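Local coordinates for A-adding tRNA nucleotidyltransferase (Aquifex aeolicus, PDB 4WBY), which adds the terminal adenosine to tRNAs ending in CC, using ATP and magnesium, and is represented here by its C-terminal nucleotidyltransferase portion, at residues 316-321 and 328-333; 266-271 and 297-302; 234-239 and 280-285. All coordinates share one frame; numbering follows the deposited sequence.

Contact 1 (316-321 and 328-333)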
loop_
_atom_site.group_PDB
_atom_site.type_symbol
_atom_site.label_atom_id
_atom_site.label_comp_id
_atom_site.label_asym_id
_atom_site.label_seq_id
_atom_site.Cartn_x
_atom_site.Cartn_y
_atom_site.Cartn_z
ATOM N N GLU A 316 -14.237 26.565 -14.242
ATOM C CA GLU A 316 -14.679 27.866 -14.712
ATOM C C GLU A 316 -16.027 28.263 -14.099
ATOM O O GLU A 316 -16.204 29.408 -13.693
ATOM C CB GLU A 316 -14.757 27.873 -16.238
ATOM C CG GLU A 316 -15.094 29.229 -16.835
ATOM C CD GLU A 316 -14.048 30.289 -16.531
ATOM O OE1 GLU A 316 -12.867 29.934 -16.321
ATOM O OE2 GLU A 316 -14.412 31.485 -16.502
ATOM N N GLU A 317 -16.966 27.322 -14.016
ATOM C CA GLU A 317 -18.281 27.616 -13.448
ATOM C C GLU A 317 -18.165 27.964 -11.976
ATOM O O GLU A 317 -18.854 28.853 -11.486
ATOM C CB GLU A 317 -19.237 26.436 -13.621
ATOM C CG GLU A 317 -19.819 26.294 -15.012
ATOM C CD GLU A 317 -21.129 25.528 -15.007
ATOM O OE1 GLU A 317 -21.146 24.377 -15.488
ATOM O OE2 GLU A 317 -22.141 26.080 -14.521
ATOM N N LEU A 318 -17.279 27.264 -11.275
ATOM C CA LEU A 318 -17.092 27.497 -9.849
ATOM C C LEU A 318 -16.449 28.862 -9.624
ATOM O O LEU A 318 -16.800 29.574 -8.681
ATOM C CB LEU A 318 -16.239 26.388 -9.231
ATOM C CG LEU A 318 -16.473 26.061 -7.758
ATOM C CD1 LEU A 318 -17.910 25.621 -7.522
ATOM C CD2 LEU A 318 -15.506 24.978 -7.316
ATOM N N LYS A 319 -15.514 29.224 -10.500
ATOM C CA LYS A 319 -14.905 30.552 -10.463
ATOM C C LYS A 319 -15.960 31.647 -10.581
ATOM O O LYS A 319 -15.960 32.613 -9.815
ATOM C CB LYS A 319 -13.874 30.711 -11.584
ATOM C CG LYS A 319 -12.556 29.993 -11.354
ATOM C CD LYS A 319 -11.649 30.118 -12.574
ATOM C CE LYS A 319 -10.292 29.478 -12.337
ATOM N NZ LYS A 319 -10.409 28.037 -11.981
ATOM N N LYS A 320 -16.864 31.483 -11.544
ATOM C CA LYS A 320 -17.867 32.499 -11.848
ATOM C C LYS A 320 -19.008 32.534 -10.838
ATOM O O LYS A 320 -19.747 33.517 -10.771
ATOM C CB LYS A 320 -18.430 32.277 -13.255
ATOM C CG LYS A 320 -17.449 32.598 -14.372
ATOM C CD LYS A 320 -17.013 34.057 -14.317
ATOM C CE LYS A 320 -15.977 34.374 -15.388
ATOM N NZ LYS A 320 -16.514 34.205 -16.767
ATOM N N ALA A 321 -19.155 31.462 -10.062
ATOM C CA ALA A 321 -20.212 31.380 -9.056
ATOM C C ALA A 321 -20.073 32.501 -8.032
ATOM O O ALA A 321 -19.032 32.645 -7.390
ATOM C CB ALA A 321 -20.192 30.024 -8.368
ATOM N N TYR A 328 -22.773 25.470 -3.819
ATOM C CA TYR A 328 -23.372 24.275 -3.235
ATOM C C TYR A 328 -23.990 23.376 -4.301
ATOM O O TYR A 328 -23.790 22.162 -4.284
ATOM C CB TYR A 328 -24.423 24.669 -2.190
ATOM C CG TYR A 328 -25.391 23.569 -1.804
ATOM C CD1 TYR A 328 -25.053 22.615 -0.851
ATOM C CD2 TYR A 328 -26.654 23.499 -2.378
ATOM C CE1 TYR A 328 -25.942 21.616 -0.491
ATOM C CE2 TYR A 328 -27.549 22.502 -2.025
ATOM C CZ TYR A 328 -27.187 21.565 -1.083
ATOM O OH TYR A 328 -28.080 20.575 -0.731
ATOM N N ARG A 329 -24.731 23.976 -5.229
ATOM C CA ARG A 329 -25.394 23.220 -6.290
ATOM C C ARG A 329 -24.387 22.525 -7.204
ATOM O O ARG A 329 -24.601 21.391 -7.637
ATOM C CB ARG A 329 -26.303 24.139 -7.111
ATOM C CG ARG A 329 -27.093 23.431 -8.200
ATOM C CD ARG A 329 -27.784 24.433 -9.113
ATOM N NE ARG A 329 -26.858 25.473 -9.554
ATOM C CZ ARG A 329 -26.015 25.344 -10.574
ATOM N NH1 ARG A 329 -25.978 24.214 -11.268
ATOM N NH2 ARG A 329 -25.205 26.344 -10.899
ATOM N N LEU A 330 -23.283 23.206 -7.492
ATOM C CA LEU A 330 -22.241 22.647 -8.350
ATOM C C LEU A 330 -21.457 21.520 -7.676
ATOM O O LEU A 330 -21.026 20.573 -8.341
ATOM C CB LEU A 330 -21.276 23.753 -8.794
ATOM C CG LEU A 330 -21.839 24.753 -9.805
ATOM C CD1 LEU A 330 -20.933 25.971 -9.920
ATOM C CD2 LEU A 330 -22.024 24.091 -11.162
ATOM N N LEU A 331 -21.276 21.619 -6.363
ATOM C CA LEU A 331 -20.437 20.663 -5.635
ATOM C C LEU A 331 -21.198 19.476 -5.063
ATOM O O LEU A 331 -20.614 18.414 -4.841
ATOM C CB LEU A 331 -19.690 21.367 -4.501
ATOM C CG LEU A 331 -18.710 22.456 -4.949
ATOM C CD1 LEU A 331 -18.034 23.095 -3.750
ATOM C CD2 LEU A 331 -17.675 21.889 -5.918
ATOM N N LYS A 332 -22.498 19.652 -4.841
ATOM C CA LYS A 332 -23.319 18.631 -4.176
ATOM C C LYS A 332 -23.211 17.207 -4.762
ATOM O O LYS A 332 -23.168 16.238 -4.003
ATOM C CB LYS A 332 -24.789 19.070 -4.172
ATOM C CG LYS A 332 -25.699 18.155 -3.368
ATOM C CD LYS A 332 -27.105 18.726 -3.250
ATOM C CE LYS A 332 -27.986 17.830 -2.396
ATOM N NZ LYS A 332 -29.331 18.425 -2.171
ATOM N N PRO A 333 -23.173 17.059 -6.103
ATOM C CA PRO A 333 -23.156 15.663 -6.567
ATOM C C PRO A 333 -21.776 15.011 -6.618
ATOM O O PRO A 333 -21.680 13.846 -7.006
ATOM C CB PRO A 333 -23.736 15.761 -7.981
ATOM C CG PRO A 333 -23.363 17.125 -8.439
ATOM C CD PRO A 333 -23.391 18.007 -7.214
#

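Contact 2 (266-271 and 297-302). With SO4 (sulfate ion), chain E.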
loop_
_atom_site.group_PDB
_atom_site.type_symbol
_atom_site.label_atom_id
_atom_site.label_comp_id
_atom_site.label_asym_id
_atom_site.label_seq_id
_atom_site.Cartn_x
_atom_site.Cartn_y
_atom_site.Cartn_z
ATOM N N GLU A 266 -14.671 10.454 7.078
ATOM C CA GLU A 266 -14.944 10.528 5.647
ATOM C C GLU A 266 -13.704 10.274 4.813
ATOM O O GLU A 266 -13.644 10.649 3.642
ATOM C CB GLU A 266 -15.517 11.891 5.285
ATOM C CG GLU A 266 -16.783 12.256 6.027
ATOM C CD GLU A 266 -17.288 13.618 5.611
ATOM O OE1 GLU A 266 -17.539 13.812 4.402
ATOM O OE2 GLU A 266 -17.408 14.500 6.486
ATOM N N ARG A 267 -12.711 9.640 5.419
ATOM C CA ARG A 267 -11.474 9.335 4.713
ATOM C C ARG A 267 -11.717 8.420 3.518
ATOM O O ARG A 267 -12.596 7.555 3.547
ATOM C CB ARG A 267 -10.468 8.700 5.672
ATOM C CG ARG A 267 -9.960 9.670 6.714
ATOM C CD ARG A 267 -9.142 8.970 7.786
ATOM N NE ARG A 267 -8.721 9.905 8.825
ATOM C CZ ARG A 267 -8.286 9.540 10.026
ATOM N NH1 ARG A 267 -8.217 8.254 10.343
ATOM N NH2 ARG A 267 -7.924 10.460 10.909
ATOM N N ILE A 268 -10.954 8.644 2.455
ATOM C CA ILE A 268 -10.974 7.759 1.305
ATOM C C ILE A 268 -9.562 7.231 1.100
ATOM O O ILE A 268 -8.635 7.646 1.800
ATOM C CB ILE A 268 -11.490 8.476 0.022
ATOM C CG1 ILE A 268 -10.628 9.693 -0.319
ATOM C CG2 ILE A 268 -12.943 8.908 0.204
ATOM C CD1 ILE A 268 -11.047 10.398 -1.633
ATOM N N ASP A 269 -9.400 6.306 0.160
ATOM C CA ASP A 269 -8.080 5.776 -0.148
ATOM C C ASP A 269 -7.318 6.797 -0.988
ATOM O O ASP A 269 -7.318 6.743 -2.218
ATOM C CB ASP A 269 -8.202 4.421 -0.850
ATOM C CG ASP A 269 -8.799 3.354 0.061
ATOM O OD1 ASP A 269 -8.668 3.493 1.298
ATOM O OD2 ASP A 269 -9.399 2.385 -0.454
ATOM N N TYR A 270 -6.666 7.730 -0.296
ATOM C CA TYR A 270 -6.076 8.908 -0.933
ATOM C C TYR A 270 -4.967 8.610 -1.927
ATOM O O TYR A 270 -4.672 9.438 -2.783
ATOM C CB TYR A 270 -5.516 9.864 0.118
ATOM C CG TYR A 270 -6.504 10.353 1.152
ATOM C CD1 TYR A 270 -7.477 11.299 0.826
ATOM C CD2 TYR A 270 -6.421 9.928 2.470
ATOM C CE1 TYR A 270 -8.367 11.766 1.778
ATOM C CE2 TYR A 270 -7.302 10.393 3.431
ATOM C CZ TYR A 270 -8.266 11.314 3.083
ATOM O OH TYR A 270 -9.135 11.773 4.037
ATOM N N GLY A 271 -4.326 7.454 -1.796
ATOM C CA GLY A 271 -3.253 7.095 -2.708
ATOM C C GLY A 271 -3.659 7.183 -4.169
ATOM O O GLY A 271 -2.851 7.568 -5.023
ATOM N N PRO A 297 -10.860 1.354 -8.133
ATOM C CA PRO A 297 -12.263 1.478 -7.720
ATOM C C PRO A 297 -13.074 2.340 -8.677
ATOM O O PRO A 297 -12.523 3.218 -9.358
ATOM C CB PRO A 297 -12.172 2.157 -6.350
ATOM C CG PRO A 297 -10.826 1.773 -5.828
ATOM C CD PRO A 297 -9.925 1.668 -7.034
ATOM N N SER A 298 -14.378 2.089 -8.715
ATOM C CA SER A 298 -15.295 2.875 -9.517
ATOM C C SER A 298 -15.121 4.370 -9.287
ATOM O O SER A 298 -15.076 5.140 -10.245
ATOM C CB SER A 298 -16.732 2.471 -9.213
ATOM O OG SER A 298 -17.627 3.452 -9.698
ATOM N N TRP A 299 -15.007 4.797 -8.032
ATOM C CA TRP A 299 -14.932 6.233 -7.781
ATOM C C TRP A 299 -13.679 6.832 -8.404
ATOM O O TRP A 299 -13.701 7.962 -8.868
ATOM C CB TRP A 299 -15.005 6.559 -6.280
ATOM C CG TRP A 299 -13.836 6.113 -5.409
ATOM C CD1 TRP A 299 -13.781 4.985 -4.631
ATOM C CD2 TRP A 299 -12.606 6.818 -5.169
ATOM N NE1 TRP A 299 -12.591 4.938 -3.944
ATOM C CE2 TRP A 299 -11.851 6.047 -4.261
ATOM C CE3 TRP A 299 -12.063 8.014 -5.650
ATOM C CZ2 TRP A 299 -10.581 6.438 -3.822
ATOM C CZ3 TRP A 299 -10.802 8.402 -5.206
ATOM C CH2 TRP A 299 -10.079 7.615 -4.308
ATOM N N VAL A 300 -12.595 6.063 -8.434
ATOM C CA VAL A 300 -11.355 6.528 -9.042
ATOM C C VAL A 300 -11.510 6.661 -10.556
ATOM O O VAL A 300 -11.102 7.663 -11.157
ATOM C CB VAL A 300 -10.187 5.579 -8.726
ATOM C CG1 VAL A 300 -8.913 6.040 -9.427
ATOM C CG2 VAL A 300 -9.979 5.475 -7.215
ATOM N N ARG A 301 -12.103 5.646 -11.173
ATOM C CA ARG A 301 -12.280 5.651 -12.613
ATOM C C ARG A 301 -13.251 6.746 -13.040
ATOM O O ARG A 301 -13.032 7.407 -14.060
ATOM C CB ARG A 301 -12.746 4.275 -13.089
ATOM C CG ARG A 301 -11.678 3.209 -12.838
ATOM C CD ARG A 301 -12.074 1.834 -13.331
ATOM N NE ARG A 301 -13.029 1.188 -12.444
ATOM C CZ ARG A 301 -14.296 0.963 -12.773
ATOM N NH1 ARG A 301 -14.744 1.341 -13.962
ATOM N NH2 ARG A 301 -15.114 0.379 -11.911
ATOM N N GLU A 302 -14.294 6.971 -12.242
ATOM C CA GLU A 302 -15.245 8.034 -12.537
ATOM C C GLU A 302 -14.605 9.404 -12.305
ATOM O O GLU A 302 -14.822 10.336 -13.081
ATOM C CB GLU A 302 -16.509 7.881 -11.692
ATOM C CG GLU A 302 -17.311 6.601 -11.969
ATOM C CD GLU A 302 -18.024 6.586 -13.313
ATOM O OE1 GLU A 302 -18.067 7.631 -14.003
ATOM O OE2 GLU A 302 -18.561 5.518 -13.676
HETATM S S SO4 E . -18.394 0.102 -13.807
HETATM O O1 SO4 E . -17.278 0.190 -14.745
HETATM O O2 SO4 E . -17.936 0.302 -12.433
HETATM O O3 SO4 E . -19.409 1.099 -14.152
HETATM O O4 SO4 E . -19.031 -1.213 -13.916
HETATM O O HOH W 1 -11.063 2.834 -2.352
#

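Contact 3 (234-239 and 280-285)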
loop_
_atom_site.group_PDB
_atom_site.type_symbol
_atom_site.label_atom_id
_atom_site.label_comp_id
_atom_site.label_asym_id
_atom_site.label_seq_id
_atom_site.Cartn_x
_atom_site.Cartn_y
_atom_site.Cartn_z
ATOM N N GLU A 234 9.309 3.308 -17.637
ATOM C CA GLU A 234 9.475 1.951 -18.147
ATOM C C GLU A 234 8.181 1.157 -18.137
ATOM O O GLU A 234 8.118 0.064 -18.705
ATOM C CB GLU A 234 10.512 1.189 -17.315
ATOM C CG GLU A 234 11.877 1.833 -17.285
ATOM C CD GLU A 234 12.482 1.903 -18.653
ATOM O OE1 GLU A 234 12.776 0.824 -19.218
ATOM O OE2 GLU A 234 12.640 3.032 -19.172
ATOM N N ILE A 235 7.168 1.687 -17.460
ATOM C CA ILE A 235 5.951 0.928 -17.188
ATOM C C ILE A 235 4.711 1.540 -17.833
ATOM O O ILE A 235 3.916 0.842 -18.462
ATOM C CB ILE A 235 5.720 0.804 -15.671
ATOM C CG1 ILE A 235 6.925 0.129 -15.013
ATOM C CG2 ILE A 235 4.449 0.003 -15.383
ATOM C CD1 ILE A 235 6.854 0.108 -13.503
ATOM N N ILE A 236 4.540 2.844 -17.674
ATOM C CA ILE A 236 3.355 3.504 -18.206
ATOM C C ILE A 236 3.688 4.150 -19.541
ATOM O O ILE A 236 4.427 5.130 -19.596
ATOM C CB ILE A 236 2.802 4.553 -17.217
ATOM C CG1 ILE A 236 2.531 3.900 -15.858
ATOM C CG2 ILE A 236 1.532 5.209 -17.771
ATOM C CD1 ILE A 236 2.136 4.879 -14.772
ATOM N N GLU A 237 3.153 3.577 -20.617
ATOM C CA GLU A 237 3.407 4.082 -21.958
ATOM C C GLU A 237 3.028 5.555 -22.065
ATOM O O GLU A 237 1.910 5.942 -21.726
ATOM C CB GLU A 237 2.635 3.261 -22.992
ATOM C CG GLU A 237 3.509 2.673 -24.083
ATOM C CD GLU A 237 4.297 3.730 -24.824
ATOM O OE1 GLU A 237 5.533 3.580 -24.942
ATOM O OE2 GLU A 237 3.680 4.711 -25.292
ATOM N N GLY A 238 3.975 6.372 -22.514
ATOM C CA GLY A 238 3.735 7.790 -22.702
ATOM C C GLY A 238 3.801 8.652 -21.453
ATOM O O GLY A 238 3.528 9.854 -21.518
ATOM N N PHE A 239 4.160 8.061 -20.316
ATOM C CA PHE A 239 4.276 8.840 -19.094
ATOM C C PHE A 239 5.581 9.622 -19.044
ATOM O O PHE A 239 6.639 9.084 -19.351
ATOM C CB PHE A 239 4.190 7.955 -17.846
ATOM C CG PHE A 239 4.564 8.682 -16.584
ATOM C CD1 PHE A 239 3.646 9.492 -15.933
ATOM C CD2 PHE A 239 5.851 8.605 -16.085
ATOM C CE1 PHE A 239 4.003 10.185 -14.793
ATOM C CE2 PHE A 239 6.211 9.294 -14.948
ATOM C CZ PHE A 239 5.296 10.083 -14.302
ATOM N N SER A 280 -2.238 12.500 -15.161
ATOM C CA SER A 280 -3.147 13.537 -15.632
ATOM C C SER A 280 -2.752 14.126 -16.983
ATOM O O SER A 280 -3.545 14.836 -17.583
ATOM C CB SER A 280 -3.259 14.650 -14.589
ATOM O OG SER A 280 -2.026 15.330 -14.422
ATOM N N ASN A 281 -1.554 13.834 -17.479
ATOM C CA ASN A 281 -1.178 14.344 -18.798
ATOM C C ASN A 281 -1.249 13.286 -19.896
ATOM O O ASN A 281 -1.021 13.583 -21.068
ATOM C CB ASN A 281 0.218 14.960 -18.756
ATOM C CG ASN A 281 0.233 16.301 -18.062
ATOM O OD1 ASN A 281 -0.731 17.064 -18.147
ATOM N ND2 ASN A 281 1.322 16.599 -17.368
ATOM N N LEU A 282 -1.556 12.051 -19.515
ATOM C CA LEU A 282 -1.830 11.000 -20.488
ATOM C C LEU A 282 -3.110 11.298 -21.258
ATOM O O LEU A 282 -4.018 11.940 -20.729
ATOM C CB LEU A 282 -1.983 9.641 -19.806
ATOM C CG LEU A 282 -0.814 8.961 -19.106
ATOM C CD1 LEU A 282 -1.278 7.600 -18.623
ATOM C CD2 LEU A 282 0.380 8.827 -20.034
ATOM N N ASP A 283 -3.184 10.801 -22.489
ATOM C CA ASP A 283 -4.434 10.792 -23.242
ATOM C C ASP A 283 -5.465 9.995 -22.458
ATOM O O ASP A 283 -5.115 9.053 -21.744
ATOM C CB ASP A 283 -4.242 10.183 -24.628
ATOM C CG ASP A 283 -3.346 11.023 -25.516
ATOM O OD1 ASP A 283 -3.464 12.267 -25.476
ATOM O OD2 ASP A 283 -2.521 10.443 -26.251
ATOM N N TYR A 284 -6.729 10.371 -22.588
ATOM C CA TYR A 284 -7.788 9.765 -21.789
ATOM C C TYR A 284 -7.862 8.245 -21.945
ATOM O O TYR A 284 -7.994 7.526 -20.956
ATOM C CB TYR A 284 -9.135 10.394 -22.148
ATOM C CG TYR A 284 -10.328 9.622 -21.640
ATOM C CD1 TYR A 284 -10.588 9.519 -20.278
ATOM C CD2 TYR A 284 -11.195 8.996 -22.525
ATOM C CE1 TYR A 284 -11.687 8.812 -19.816
ATOM C CE2 TYR A 284 -12.288 8.286 -22.075
ATOM C CZ TYR A 284 -12.532 8.198 -20.724
ATOM O OH TYR A 284 -13.627 7.488 -20.287
ATOM N N GLU A 285 -7.768 7.757 -23.179
ATOM C CA GLU A 285 -7.857 6.321 -23.438
ATOM C C GLU A 285 -6.785 5.520 -22.711
ATOM O O GLU A 285 -7.078 4.473 -22.137
ATOM C CB GLU A 285 -7.763 6.031 -24.935
ATOM C CG GLU A 285 -9.046 6.268 -25.696
ATOM C CD GLU A 285 -9.349 7.738 -25.872
ATOM O OE1 GLU A 285 -8.427 8.561 -25.672
ATOM O OE2 GLU A 285 -10.505 8.069 -26.209
#

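Contact 1 (316-321 and 328-333)
The flat group that touches across this contact, the carboxylate of Glu317, meets a hydrocarbon partner: its OE2 lies 3.9 Å from CD2 of Leu330. The guanidinium of Arg329 is near but not engaged, with NH2 4.8 Å from OE2 of Glu317, so any attraction between these opposite charges is probably weak. The Glu317 and Leu330 side chains run at about a right angle.

Leucine methyls carry the rest. Leu318 and Leu330 slide past each other in opposite directions until their CD1 atoms stand 3.9 Å apart. That branch of Leu330 also reaches CB of Ala321 at 4.4 Å and, at 3.9 Å, the backbone O of Glu317, so it covers the last turn of helix 311-320. Leu318 CG is anti to its own N (chi1 -151°), a setting that carries the isobutyl end in toward the partner helix; its CD2 lies 4.0 Å from CD2 of Leu331, whose side chain crosses it roughly at right angles.

The two helical segments run in roughly opposite directions and follow one another through a short turn beginning at Ala321, which makes this the packing of an alpha-helical hairpin. Helix 349-359 covers one flank, its Ile352 touching both Leu318 and Leu331, while Tyr328, pointing away from the hairpin partner, packs on Tyr355 and reaches helix 380-394 through Met394 and Lys390.

Contact 2 (266-271 and 297-302)
Trp299 presents the edge of its indole to the backbone of Asp269, whose O lies in the ring plane 3.6 Å from CH2 and equally close to CZ2 of Trp299. At that distance the O is in van der Waals contact with the ring rim, whose hydrogens are probably weakly positive. Ile268 comes to the six-membered ring obliquely, its CD1 being 4.0 Å from CH2 of Trp299. The indole's first torsion (chi1 67°) sets CG between the backbone N and the carbonyl carbon, directing the ring off the helix start toward the 266-271 loop.

One face of the indole is occupied by its sequence neighbour, Val300 CG2, which stands 3.3 Å above the plane and over its centre; His335 stacks on Trp299 as well. At the edge, the indole N-H is spent on a water: NE1 of Trp299 donates to it at 3.0 Å, and the same water donates to OD2 of Asp269 at 2.6 Å, making a one-water bridge between loop and helix. The loop is bent at this point by an inverse gamma turn centred on Asp269, while Pro297 occupies the N-cap position of helix 298-309, so the contact joins a tight turn to the first turn of a helix. An alanine at Trp299 would remove the whole indole, which would probably leave the Asp269-bound water without its donor and open a gap beside Ile268 and His335.

Farther along, Arg301 bends at chi3 and binds a sulfate, probably from the crystallisation liquor, edge-on through two N-H groups: NH1 to O1 and NH2 to O2, each 2.9 Å, with N-H...O angles of 159° and 166°. Its NE is held by the backbone O of Ala296.

Contact 3 (234-239 and 280-285)
Leu282 reaches the turn at 236-239 with both of its methyl branches, and the close approaches across this contact are all made by them. CD1 touches CG2 of Ile236 at 3.8 Å, the two side chains crossing at about a right angle. CD2 lies against the backbone, 3.6 Å from O of Gly238, 3.7 Å from O of Glu237 and 3.9 Å from N of Phe239. With CG anti to its carbonyl carbon (chi1 -66°), the leucine brings its end closer to the turn than its CB direction alone would suggest.

The type II beta turn, in the loop between helices 219-228 and 243-262, is closed by Phe239 N bonding to Ile236 O at 3.0 Å; Leu282 comes just before helix 284-293, whose N-cap position is Asp283. Gly238 has a positive phi of 80°, and a beta carbon there would point at Leu282. Ile236 and Phe239 are buried, and Phe239 packs edge-to-face on Trp241. The other side is looser: the Glu237 carboxylate stays exposed, and Asp283 turns to Arg286.

Because the contact consists of methyls against a methyl and turn backbone, with no polar bond between the segments, the fit probably depends on shape and on keeping water from the buried Leu282.

In the fold
Contacts 1 and 3 are mainly buried and rest on leucine methyls, whereas contact 2 lies at the surface and adds a water bridge, with a sulfate held beside it by Arg301. Contact 1 pairs two consecutive helices far out, its centre about 33 Å from that of the chain; contact 2 is nearer, at about 14 Å, centre to centre. Contacts 2 and 3 alternate along the chain: loop 266-271 leads into helix 271-278, which residues 280-285 follow. Helix 298-309 also serves both, starting at contact 2 and sending Lys308 to the carbonyls of Ser280 and Leu282. Contact 3 alone approaches an annotated site, Ile236 being about 9 Å, side chain to side chain, from the ATP-binding Leu168.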